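Local structure of hemolysin (Enterococcus faecalis, 2R2Z) at residues Y48-T51 with T55-D58. The protein probably binds flavin adenine dinucleotide as a membrane protein of the UPF0053 family, the part described being the transporter-associated domain, which binds zinc in the crystal. Numbering follows the deposited sequence. Where two conformers were deposited one is given.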
ATOM      1  N   TYR A  48      -6.875  -2.090  -1.276  1.00  8.73           N
ATOM      2  CA  TYR A  48      -6.857  -0.666  -1.584  1.00  8.46           C
ATOM      3  C   TYR A  48      -6.029  -0.395  -2.842  1.00  8.57           C
ATOM      4  O   TYR A  48      -6.501   0.244  -3.792  1.00  8.37           O
ATOM      5  CB  TYR A  48      -6.296   0.105  -0.384  1.00  8.43           C
ATOM      6  CG  TYR A  48      -6.292   1.604  -0.591  1.00  8.16           C
ATOM      7  CD1 TYR A  48      -7.370   2.388  -0.168  1.00  8.91           C
ATOM      8  CD2 TYR A  48      -5.228   2.230  -1.235  1.00  7.94           C
ATOM      9  CE1 TYR A  48      -7.367   3.762  -0.388  1.00  8.69           C
ATOM     10  CE2 TYR A  48      -5.229   3.596  -1.472  1.00  8.21           C
ATOM     11  CZ  TYR A  48      -6.290   4.357  -1.042  1.00  8.18           C
ATOM     12  OH  TYR A  48      -6.233   5.707  -1.277  1.00  8.62           O
ATOM     13  N   LEU A  49      -4.791  -0.860  -2.852  1.00  8.14           N
ATOM     14  CA  LEU A  49      -3.908  -0.518  -3.957  1.00  8.48           C
ATOM     15  C   LEU A  49      -4.336  -1.192  -5.255  1.00  8.70           C
ATOM     16  O   LEU A  49      -4.312  -0.563  -6.306  1.00  8.55           O
ATOM     17  CB  LEU A  49      -2.442  -0.791  -3.616  1.00  8.75           C
ATOM     18  CG  LEU A  49      -1.440  -0.410  -4.717  1.00  9.31           C
ATOM     19  CD1 LEU A  49      -1.564   1.068  -5.144  1.00  9.43           C
ATOM     20  CD2 LEU A  49      -0.008  -0.682  -4.283  1.00  9.41           C
ATOM     21  N   ILE A  50      -4.720  -2.462  -5.180  0.50  8.57           N
ATOM     22  CA  ILE A  50      -5.197  -3.164  -6.366  0.50  9.87           C
ATOM     23  C   ILE A  50      -6.388  -2.424  -6.986  0.50  9.76           C
ATOM     24  O   ILE A  50      -6.412  -2.170  -8.192  0.50 10.58           O
ATOM     25  CB  ILE A  50      -5.540  -4.646  -6.049  0.50  9.96           C
ATOM     26  CG1 ILE A  50      -4.262  -5.470  -5.796  0.50  9.85           C
ATOM     27  CG2 ILE A  50      -6.430  -5.265  -7.156  0.50 10.11           C
ATOM     28  CD1 ILE A  50      -3.224  -5.469  -6.932  0.50 10.56           C
ATOM     29  N   THR A  51      -7.349  -2.041  -6.146  1.00  9.96           N
ATOM     30  CA  THR A  51      -8.539  -1.332  -6.610  1.00 11.27           C
ATOM     31  C   THR A  51      -8.139   0.004  -7.232  1.00 11.01           C
ATOM     32  O   THR A  51      -8.613   0.351  -8.306  1.00 11.87           O
ATOM     33  CB  THR A  51      -9.522  -1.089  -5.468  1.00 11.92           C
ATOM     34  OG1 THR A  51      -9.911  -2.353  -4.912  1.00 13.21           O
ATOM     35  CG2 THR A  51     -10.778  -0.357  -5.980  1.00 13.92           C
ATOM     36  N   THR A  55      -5.783  -2.564 -12.147  1.00 15.81           N
ATOM     37  CA  THR A  55      -5.239  -3.731 -12.848  1.00 16.65           C
ATOM     38  C   THR A  55      -4.273  -4.422 -11.898  1.00 16.32           C
ATOM     39  O   THR A  55      -3.563  -3.759 -11.150  1.00 16.93           O
ATOM     40  CB  THR A  55      -4.473  -3.326 -14.127  1.00 17.26           C
ATOM     41  OG1 THR A  55      -5.373  -2.717 -15.059  1.00 19.18           O
ATOM     42  CG2 THR A  55      -3.848  -4.542 -14.814  1.00 18.90           C
ATOM     43  N   ILE A  56      -4.248  -5.753 -11.931  1.00 15.38           N
ATOM     44  CA  ILE A  56      -3.322  -6.531 -11.095  1.00 15.55           C
ATOM     45  C   ILE A  56      -1.955  -6.564 -11.786  1.00 14.89           C
ATOM     46  O   ILE A  56      -1.852  -6.984 -12.933  1.00 15.65           O
ATOM     47  CB  ILE A  56      -3.857  -7.964 -10.832  1.00 16.04           C
ATOM     48  CG1 ILE A  56      -5.227  -7.913 -10.139  1.00 17.52           C
ATOM     49  CG2 ILE A  56      -2.879  -8.755  -9.982  1.00 16.73           C
ATOM     50  CD1 ILE A  56      -5.882  -9.269  -9.927  1.00 18.35           C
ATOM     51  N   PRO A  57      -0.905  -6.078 -11.103  1.00 14.24           N
ATOM     52  CA  PRO A  57       0.436  -6.105 -11.679  1.00 13.81           C
ATOM     53  C   PRO A  57       0.956  -7.541 -11.872  1.00 13.31           C
ATOM     54  O   PRO A  57       0.642  -8.409 -11.049  1.00 13.16           O
ATOM     55  CB  PRO A  57       1.282  -5.393 -10.604  1.00 13.91           C
ATOM     56  CG  PRO A  57       0.295  -4.605  -9.774  1.00 15.76           C
ATOM     57  CD  PRO A  57      -0.941  -5.424  -9.778  1.00 14.46           C
ATOM     58  N   ASP A  58       1.755  -7.750 -12.926  1.00 13.46           N
ATOM     59  CA  ASP A  58       2.573  -8.974 -13.156  1.00 13.90           C
ATOM     60  C   ASP A  58       3.587  -9.093 -12.013  1.00 13.69           C
ATOM     61  O   ASP A  58       3.998  -8.067 -11.431  1.00 12.41           O
ATOM     62  CB  ASP A  58       3.288  -8.810 -14.534  1.00 15.12           C
ATOM     63  CG  ASP A  58       4.032 -10.069 -15.060  1.00 15.49           C
ATOM     64  OD1 ASP A  58       3.946 -11.176 -14.482  0.60 14.18           O
ATOM     65  OD2 ASP A  58       4.715  -9.922 -16.119  0.60 13.56           O
TER
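Ile50 joins the last turns of helix 45-53 to the loop that follows it, touching Ile56 with one branch and Pro57 with the other. This is a hydrophobic helix-to-loop contact in the transporter-associated domain, an alpha+beta fold with a five-stranded antiparallel sheet. After the helix the chain turns aside and passes Ile50 on its way out, with the CA atoms of Ile50 and Ile56 6.1 Å apart. A beta-branched residue suits this place because it offers two carbon arms to two neighbours. Ile50 was modelled in two conformers; in the one described, the ethyl arm is bent rather than extended (chi2 -57°), and its terminal CD1 meets Pro57 CD, the ring carbon next to the proline nitrogen, at 3.6 Å. The methyl arm, Ile50 CG2, looks across at CG1 of Ile56, 4.2 Å away. Both pairs meet at a slant. Ile56 has a straight chain (chi2 176°), which places its CD1 farther from Ile50 and leaves the touching to CG1, and its side chain also touches Met77. Pro57, rigid and mostly carbon at its surface, touches both Ile50 and Ala74 of strand 70-78 and is buried. Ile50 itself reaches Leu82, while its neighbour Leu49 faces the sheet through Phe65, Leu72, Leu82 and Leu85. Backbones come near too, with Ile50 O 4.0 Å from Thr55 N, too long for a hydrogen bond. Just beyond the proline the chain turns polar and acidic: the backbone N of Asp58 donates a hydrogen bond to Glu61 OE1, while Asp58 OD1 ligates a zinc ion.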